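Local coordinates for viral structural protein 4 (Bombyx mori cytoplasmic polyhedrosis virus, PDB 6TZ0), which binds GTP, in part through a P-loop, and probably assists the RNA-dependent RNA polymerase that transcribes the genome inside the viral capsid, at residues K203-L213 with L221-T232; R252-W260 with M269-L278. All blocks are in the same frame, centred on the assembly; numbering follows the deposited sequence.

Contact 1: residues K203-L213 with L221-T232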
# COMPACT_ATOMS: atom_id res chain seq x y z
N LYS B 203 32.04 -14.06 -43.38
CA LYS B 203 32.24 -13.63 -44.76
C LYS B 203 31.70 -12.22 -44.95
O LYS B 203 30.62 -11.89 -44.47
CB LYS B 203 31.54 -14.58 -45.72
CG LYS B 203 32.12 -15.96 -45.81
CD LYS B 203 31.36 -16.77 -46.82
CE LYS B 203 32.05 -18.08 -47.13
NZ LYS B 203 32.03 -18.99 -45.97
N ARG B 204 32.45 -11.40 -45.65
CA ARG B 204 32.01 -10.04 -45.92
C ARG B 204 31.12 -10.02 -47.16
O ARG B 204 31.52 -10.53 -48.20
CB ARG B 204 33.21 -9.11 -46.10
CG ARG B 204 32.82 -7.66 -46.38
CD ARG B 204 32.21 -7.01 -45.15
NE ARG B 204 31.67 -5.67 -45.40
CZ ARG B 204 32.36 -4.54 -45.28
NH1 ARG B 204 33.62 -4.57 -44.90
NH2 ARG B 204 31.78 -3.37 -45.53
N PRO B 205 29.92 -9.46 -47.08
CA PRO B 205 29.01 -9.48 -48.23
C PRO B 205 29.46 -8.57 -49.36
O PRO B 205 30.15 -7.57 -49.15
CB PRO B 205 27.68 -9.01 -47.65
CG PRO B 205 27.78 -9.29 -46.22
CD PRO B 205 29.21 -9.07 -45.85
N PHE B 206 29.05 -8.93 -50.57
CA PHE B 206 29.29 -8.13 -51.76
C PHE B 206 27.98 -8.00 -52.53
O PHE B 206 27.36 -9.01 -52.87
CB PHE B 206 30.36 -8.75 -52.65
CG PHE B 206 30.68 -7.94 -53.87
CD1 PHE B 206 31.47 -6.81 -53.77
CD2 PHE B 206 30.19 -8.30 -55.11
CE1 PHE B 206 31.76 -6.06 -54.88
CE2 PHE B 206 30.48 -7.55 -56.22
CZ PHE B 206 31.27 -6.43 -56.10
N GLU B 207 27.57 -6.77 -52.80
CA GLU B 207 26.28 -6.50 -53.42
C GLU B 207 26.41 -6.43 -54.93
O GLU B 207 27.15 -5.59 -55.45
CB GLU B 207 25.71 -5.20 -52.87
CG GLU B 207 24.39 -4.80 -53.48
CD GLU B 207 23.80 -3.57 -52.84
OE1 GLU B 207 24.42 -3.04 -51.89
OE2 GLU B 207 22.73 -3.12 -53.29
N LEU B 208 25.69 -7.30 -55.63
CA LEU B 208 25.54 -7.21 -57.07
C LEU B 208 24.32 -6.35 -57.38
O LEU B 208 23.22 -6.66 -56.91
CB LEU B 208 25.38 -8.59 -57.70
CG LEU B 208 26.57 -9.55 -57.64
CD1 LEU B 208 26.16 -10.90 -58.18
CD2 LEU B 208 27.72 -8.99 -58.44
N THR B 209 24.50 -5.29 -58.14
CA THR B 209 23.38 -4.47 -58.61
C THR B 209 23.33 -4.55 -60.13
O THR B 209 24.04 -5.32 -60.75
CB THR B 209 23.50 -3.03 -58.12
OG1 THR B 209 24.70 -2.44 -58.63
CG2 THR B 209 23.52 -2.97 -56.61
N ALA B 210 22.46 -3.74 -60.72
CA ALA B 210 22.30 -3.75 -62.17
C ALA B 210 23.47 -3.10 -62.89
O ALA B 210 23.72 -3.42 -64.05
CB ALA B 210 21.00 -3.05 -62.57
N SER B 211 24.19 -2.19 -62.23
CA SER B 211 25.37 -1.57 -62.80
C SER B 211 26.66 -2.27 -62.39
O SER B 211 27.65 -2.21 -63.12
CB SER B 211 25.45 -0.11 -62.39
OG SER B 211 25.67 0.00 -60.99
N ASN B 212 26.65 -2.93 -61.23
CA ASN B 212 27.82 -3.59 -60.69
C ASN B 212 28.11 -4.92 -61.38
O ASN B 212 29.23 -5.41 -61.31
CB ASN B 212 27.58 -3.85 -59.20
CG ASN B 212 28.84 -4.12 -58.42
OD1 ASN B 212 29.95 -4.01 -58.94
ND2 ASN B 212 28.68 -4.49 -57.16
N LEU B 213 27.12 -5.47 -62.07
CA LEU B 213 27.08 -6.89 -62.40
C LEU B 213 28.11 -7.29 -63.44
O LEU B 213 28.10 -6.80 -64.57
CB LEU B 213 25.67 -7.25 -62.85
CG LEU B 213 25.42 -8.62 -63.46
CD1 LEU B 213 24.20 -9.20 -62.86
CD2 LEU B 213 25.13 -8.34 -64.90
N LEU B 221 37.29 -11.45 -55.92
CA LEU B 221 36.35 -12.21 -55.12
C LEU B 221 36.72 -13.68 -55.12
O LEU B 221 37.26 -14.21 -56.10
CB LEU B 221 34.92 -12.02 -55.62
CG LEU B 221 34.42 -10.58 -55.56
CD1 LEU B 221 33.02 -10.48 -56.09
CD2 LEU B 221 34.49 -10.03 -54.16
N SER B 222 36.44 -14.35 -54.00
CA SER B 222 36.76 -15.75 -53.80
C SER B 222 35.64 -16.38 -53.00
O SER B 222 34.94 -15.66 -52.27
CB SER B 222 38.11 -15.90 -53.08
OG SER B 222 38.05 -15.32 -51.79
N PRO B 223 35.41 -17.69 -53.14
CA PRO B 223 34.31 -18.31 -52.38
C PRO B 223 34.55 -18.32 -50.88
O PRO B 223 33.59 -18.20 -50.11
CB PRO B 223 34.27 -19.75 -52.92
CG PRO B 223 34.95 -19.69 -54.22
CD PRO B 223 36.00 -18.64 -54.10
N MET B 224 35.80 -18.43 -50.45
CA MET B 224 36.14 -18.60 -49.05
C MET B 224 36.20 -17.29 -48.28
O MET B 224 36.59 -17.29 -47.12
CB MET B 224 37.48 -19.32 -48.93
CG MET B 224 37.46 -20.75 -49.43
SD MET B 224 37.45 -20.84 -51.23
CE MET B 224 37.81 -22.58 -51.48
N THR B 225 35.85 -16.18 -48.89
CA THR B 225 35.98 -14.90 -48.23
C THR B 225 34.71 -14.06 -48.28
O THR B 225 34.39 -13.38 -47.31
CB THR B 225 37.17 -14.14 -48.86
OG1 THR B 225 38.35 -14.95 -48.77
CG2 THR B 225 37.45 -12.81 -48.17
N ARG B 226 33.97 -14.12 -49.38
CA ARG B 226 32.87 -13.20 -49.60
C ARG B 226 31.57 -13.97 -49.79
O ARG B 226 31.56 -15.10 -50.29
CB ARG B 226 33.13 -12.33 -50.84
CG ARG B 226 34.44 -11.57 -50.79
CD ARG B 226 34.46 -10.49 -49.73
NE ARG B 226 33.56 -9.37 -49.99
CZ ARG B 226 33.92 -8.28 -50.65
NH1 ARG B 226 35.15 -8.17 -51.12
NH2 ARG B 226 33.05 -7.30 -50.84
N SER B 227 30.47 -13.35 -49.37
CA SER B 227 29.13 -13.83 -49.65
C SER B 227 28.44 -12.83 -50.57
O SER B 227 28.90 -11.70 -50.74
CB SER B 227 28.34 -14.01 -48.35
OG SER B 227 28.15 -12.79 -47.69
N ILE B 228 27.35 -13.26 -51.18
CA ILE B 228 26.75 -12.53 -52.29
C ILE B 228 25.36 -12.05 -51.90
O ILE B 228 24.52 -12.84 -51.47
CB ILE B 228 26.70 -13.40 -53.56
CG1 ILE B 228 28.11 -13.77 -53.99
CG2 ILE B 228 25.95 -12.71 -54.67
CD1 ILE B 228 28.97 -12.58 -54.32
N PHE B 229 25.13 -10.75 -52.07
CA PHE B 229 23.80 -10.16 -51.94
C PHE B 229 23.29 -9.80 -53.33
O PHE B 229 23.71 -8.80 -53.92
CB PHE B 229 23.85 -8.95 -51.01
CG PHE B 229 22.58 -8.19 -50.95
CD1 PHE B 229 21.40 -8.80 -50.56
CD2 PHE B 229 22.56 -6.83 -51.20
CE1 PHE B 229 20.23 -8.10 -50.49
CE2 PHE B 229 21.39 -6.12 -51.12
CZ PHE B 229 20.22 -6.75 -50.77
N ASN B 230 22.38 -10.62 -53.84
CA ASN B 230 21.81 -10.43 -55.17
C ASN B 230 20.76 -9.33 -55.11
O ASN B 230 19.69 -9.51 -54.53
CB ASN B 230 21.21 -11.75 -55.65
CG ASN B 230 20.80 -11.72 -57.11
OD1 ASN B 230 20.99 -10.73 -57.81
ND2 ASN B 230 20.24 -12.82 -57.57
N ASN B 231 21.05 -8.20 -55.73
CA ASN B 231 20.14 -7.07 -55.82
C ASN B 231 20.05 -6.60 -57.26
O ASN B 231 20.03 -5.40 -57.56
CB ASN B 231 20.59 -5.95 -54.89
CG ASN B 231 19.50 -4.94 -54.60
OD1 ASN B 231 18.38 -5.06 -55.09
ND2 ASN B 231 19.82 -3.94 -53.80
N THR B 232 20.04 -7.55 -58.19
CA THR B 232 20.01 -7.24 -59.61
C THR B 232 18.61 -7.28 -60.20
O THR B 232 18.42 -6.86 -61.34
CB THR B 232 20.90 -8.21 -60.37
OG1 THR B 232 20.42 -9.54 -60.18
CG2 THR B 232 22.31 -8.14 -59.84
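With chi1 -55° and two further bends of the same sense at chi2 and chi3, Arg226 curls back over the neighbouring strand until its NE bonds to Arg204 O at 3.0 Å. That oxygen lies in the guanidinium plane and also accepts Ser227 N; the two donors come from opposite faces of the carbonyl plane, so one acceptor is gripped twice. Arg226 NH2 adds a weak bond to Pro205 O and comes within 3.4 Å of Phe206 CD1, at the edge of the ring, whose plane stands 82° from the guanidinium. Over one face of that ring Leu221 CD1 makes a CH-pi contact, 4.0 Å from the centroid. Near the other end, Glu207 extends alongside Phe229, Glu207 CG 3.6 Å from Phe229 CD2, and Glu207 OE2 takes a bond from Asn231 ND2 at 3.1 Å, carboxylate and amide nearly parallel. Ser317 also bonds Asn231 ND2. Thr232 CG2 reaches Leu208 CB and Leu213 CD1, with Ile239 of helix 236-242 touching all three residues. Between these ends, backbone bonds such as Phe229 N to Phe206 O (2.9 Å) alternate across strands 204-208 and 226-230, whose axes run 35° apart in the same direction: a small two-stranded parallel sheet near the protein surface.

Contact 2: residues R252-W260 with M269-L278; sequences RYEGCLITW and MMVNLSKRDL
Cys256 and Ile258 meet Val271 and Met269 across a beta hairpin, strands 255-261 and 266-271, which supplies the two inner strands of a four-stranded antiparallel sheet. The evidence is a pair of reciprocal backbone bonds at each of two hydrogen-bonded pairs: Cys256 with Val271, and Ile258 with Met269, the latter including Met269 N to Ile258 O at 2.8 Å. Leu257 and Met270 form the non-hydrogen-bonded pair between them. The short strand segments lie 160° apart in direction.

Packing is closest on the face carrying Cys256, Ile258, Met269 and Val271, where all four residues are buried. Ile258 CD1 sits 3.9 Å from Val271 CG2 and equally far from Leu278 CD2, which it meets tip to tip. The Met269 chain runs extended from the backbone and turns at chi3 (-73°), placing SD obliquely to the Trp260 five-membered ring, 4.9 Å from its centroid, as a Met-aromatic contact. Leu293 of helix 290-296 touches both Trp260 and Met269. On the Leu257 face the contact is sparser, with Leu257 CD1 and Met270 CG 4.2 Å apart.

The solvent side is looser. There the exposed Glu254 approaches Ser274 through its backbone oxygen alone, and the side chains of Lys275 and Arg276 lead away, Lys275 NZ weakly bonded to Ile316 O. Beyond them the chain turns back, Leu278 N bonding Ser274 O, and so puts Leu278 in the core. The buried Cys256 thiol packs against the start of this turn, Cys256 SG lying 3.4 Å from Lys275 N and 3.8 Å from Lys275 CB.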
# COMPACT_ATOMS: atom_id res chain seq x y z
N ARG B 252 20.16 -14.60 -48.05
CA ARG B 252 18.74 -14.71 -48.36
C ARG B 252 17.93 -13.84 -47.43
O ARG B 252 17.97 -14.02 -46.21
CB ARG B 252 18.28 -16.17 -48.27
CG ARG B 252 18.88 -17.06 -49.33
CD ARG B 252 18.24 -18.42 -49.33
NE ARG B 252 18.47 -19.12 -48.07
CZ ARG B 252 19.54 -19.87 -47.81
NH1 ARG B 252 20.49 -20.02 -48.72
NH2 ARG B 252 19.66 -20.47 -46.63
N TYR B 253 17.20 -12.90 -48.00
CA TYR B 253 16.28 -12.05 -47.26
C TYR B 253 14.86 -12.30 -47.74
O TYR B 253 14.63 -12.62 -48.90
CB TYR B 253 16.61 -10.59 -47.42
CG TYR B 253 17.93 -10.17 -46.84
CD1 TYR B 253 18.17 -10.24 -45.48
CD2 TYR B 253 18.91 -9.62 -47.65
CE1 TYR B 253 19.37 -9.83 -44.95
CE2 TYR B 253 20.10 -9.20 -47.13
CZ TYR B 253 20.33 -9.31 -45.78
OH TYR B 253 21.53 -8.89 -45.27
N GLU B 254 13.91 -12.12 -46.84
CA GLU B 254 12.54 -12.49 -47.13
C GLU B 254 11.58 -11.32 -47.25
O GLU B 254 10.46 -11.52 -47.73
CB GLU B 254 12.02 -13.45 -46.04
CG GLU B 254 12.83 -14.73 -45.90
CD GLU B 254 12.74 -15.63 -47.12
OE1 GLU B 254 11.69 -15.63 -47.78
OE2 GLU B 254 13.74 -16.32 -47.41
N GLY B 255 11.98 -10.13 -46.83
CA GLY B 255 11.14 -8.96 -46.92
C GLY B 255 11.57 -8.01 -48.02
O GLY B 255 12.31 -8.37 -48.94
N CYS B 256 11.08 -6.77 -47.93
CA CYS B 256 11.41 -5.74 -48.89
C CYS B 256 11.70 -4.43 -48.17
O CYS B 256 11.25 -4.20 -47.05
CB CYS B 256 10.29 -5.51 -49.91
SG CYS B 256 10.07 -6.84 -51.07
N LEU B 257 12.46 -3.58 -48.84
CA LEU B 257 12.65 -2.20 -48.41
C LEU B 257 12.38 -1.32 -49.62
O LEU B 257 13.01 -1.48 -50.66
CB LEU B 257 14.05 -1.98 -47.84
CG LEU B 257 14.33 -0.63 -47.19
CD1 LEU B 257 15.14 -0.86 -45.96
CD2 LEU B 257 15.12 0.24 -48.12
N ILE B 258 11.44 -0.39 -49.47
CA ILE B 258 10.99 0.47 -50.55
C ILE B 258 11.37 1.90 -50.20
O ILE B 258 11.22 2.31 -49.05
CB ILE B 258 9.48 0.33 -50.76
CG1 ILE B 258 9.10 -1.14 -50.92
CG2 ILE B 258 9.03 1.06 -52.00
CD1 ILE B 258 7.63 -1.39 -50.82
N THR B 259 11.86 2.65 -51.18
CA THR B 259 12.04 4.09 -51.03
C THR B 259 11.05 4.80 -51.94
O THR B 259 10.92 4.46 -53.11
CB THR B 259 13.47 4.54 -51.36
OG1 THR B 259 13.78 4.20 -52.71
CG2 THR B 259 14.46 3.87 -50.43
N TRP B 260 10.34 5.77 -51.38
CA TRP B 260 9.22 6.43 -52.03
C TRP B 260 9.58 7.88 -52.31
O TRP B 260 10.65 8.36 -51.97
CB TRP B 260 7.98 6.37 -51.14
CG TRP B 260 7.46 5.01 -50.88
CD1 TRP B 260 7.81 4.19 -49.86
CD2 TRP B 260 6.43 4.34 -51.60
NE1 TRP B 260 7.10 3.02 -49.92
CE2 TRP B 260 6.24 3.09 -50.98
CE3 TRP B 260 5.67 4.66 -52.72
CZ2 TRP B 260 5.31 2.17 -51.45
CZ3 TRP B 260 4.75 3.74 -53.18
CH2 TRP B 260 4.58 2.51 -52.55
N MET B 269 10.38 2.42 -46.39
CA MET B 269 9.36 1.55 -45.83
C MET B 269 9.83 0.10 -45.82
O MET B 269 10.19 -0.44 -46.87
CB MET B 269 8.06 1.64 -46.65
CG MET B 269 6.92 0.81 -46.10
SD MET B 269 5.49 0.87 -47.18
CE MET B 269 4.89 2.52 -46.87
N MET B 270 9.81 -0.53 -44.65
CA MET B 270 10.12 -1.94 -44.51
C MET B 270 8.83 -2.74 -44.58
O MET B 270 7.85 -2.42 -43.90
CB MET B 270 10.84 -2.22 -43.19
CG MET B 270 12.20 -1.58 -43.09
SD MET B 270 12.96 -1.78 -41.48
CE MET B 270 13.41 -3.50 -41.53
N VAL B 271 8.81 -3.78 -45.41
CA VAL B 271 7.62 -4.58 -45.68
C VAL B 271 7.96 -6.05 -45.44
O VAL B 271 9.03 -6.52 -45.85
CB VAL B 271 7.11 -4.36 -47.12
CG1 VAL B 271 5.91 -5.23 -47.44
CG2 VAL B 271 6.73 -2.92 -47.33
N ASN B 272 7.05 -6.78 -44.79
CA ASN B 272 7.22 -8.20 -44.51
C ASN B 272 6.68 -9.09 -45.61
O ASN B 272 6.19 -10.19 -45.32
CB ASN B 272 6.54 -8.58 -43.19
CG ASN B 272 7.27 -8.04 -42.01
OD1 ASN B 272 6.77 -7.19 -41.29
ND2 ASN B 272 8.45 -8.55 -41.78
N LEU B 273 6.72 -8.65 -46.86
CA LEU B 273 6.39 -9.51 -47.98
C LEU B 273 7.57 -9.56 -48.93
O LEU B 273 8.42 -8.67 -48.94
CB LEU B 273 5.15 -9.01 -48.73
CG LEU B 273 3.83 -9.04 -47.98
CD1 LEU B 273 2.75 -8.46 -48.86
CD2 LEU B 273 3.48 -10.45 -47.55
N SER B 274 7.63 -10.62 -49.71
CA SER B 274 8.63 -10.75 -50.75
C SER B 274 8.31 -9.84 -51.92
O SER B 274 7.19 -9.32 -52.06
CB SER B 274 8.73 -12.20 -51.22
OG SER B 274 9.62 -12.32 -52.31
N LYS B 275 9.30 -9.65 -52.79
CA LYS B 275 9.11 -8.81 -53.97
C LYS B 275 8.24 -9.49 -55.01
O LYS B 275 7.62 -8.81 -55.84
CB LYS B 275 10.48 -8.43 -54.53
CG LYS B 275 10.49 -7.33 -55.57
CD LYS B 275 11.92 -6.98 -55.95
CE LYS B 275 11.95 -5.90 -57.01
NZ LYS B 275 13.34 -5.57 -57.41
N ARG B 276 8.16 -10.82 -54.98
CA ARG B 276 7.25 -11.54 -55.86
C ARG B 276 5.81 -11.44 -55.38
O ARG B 276 4.90 -11.20 -56.18
CB ARG B 276 7.67 -13.00 -55.94
CG ARG B 276 6.85 -13.85 -56.88
CD ARG B 276 7.38 -15.28 -56.91
NE ARG B 276 8.73 -15.33 -57.46
CZ ARG B 276 9.01 -15.39 -58.75
NH1 ARG B 276 8.03 -15.42 -59.65
NH2 ARG B 276 10.27 -15.43 -59.16
N ASP B 277 5.58 -11.60 -54.07
CA ASP B 277 4.23 -11.54 -53.52
C ASP B 277 3.68 -10.12 -53.59
O ASP B 277 2.57 -9.90 -54.07
CB ASP B 277 4.23 -12.03 -52.08
CG ASP B 277 4.50 -13.51 -51.98
OD1 ASP B 277 4.16 -14.24 -52.93
OD2 ASP B 277 5.05 -13.94 -50.94
N LEU B 278 4.45 -9.15 -53.11
CA LEU B 278 4.11 -7.74 -53.24
C LEU B 278 4.40 -7.33 -54.68
O LEU B 278 5.54 -7.00 -55.03
CB LEU B 278 4.93 -6.92 -52.26
CG LEU B 278 4.64 -5.43 -52.16
CD1 LEU B 278 3.25 -5.19 -51.60
CD2 LEU B 278 5.70 -4.76 -51.33

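In the fold
The two contacts follow one another in sequence, their centres about 19 Å apart. They touch directly through packing of Phe229 CE1 against Tyr253 CD2 at 3.5 Å. Contact 1 is peripheral, its centre about 30 Å from the chain centre, whereas contact 2 is buried, its centre at about 15 Å. Strand 313-319 links them further: Ser317 pairs with Leu257 through the backbone in contact 2, and its hydroxyl bonds Asn231 of contact 1. Both lie away from the GTP-binding residues, such as Lys359 and Arg520, so the geometry gives neither a direct part in nucleotide binding.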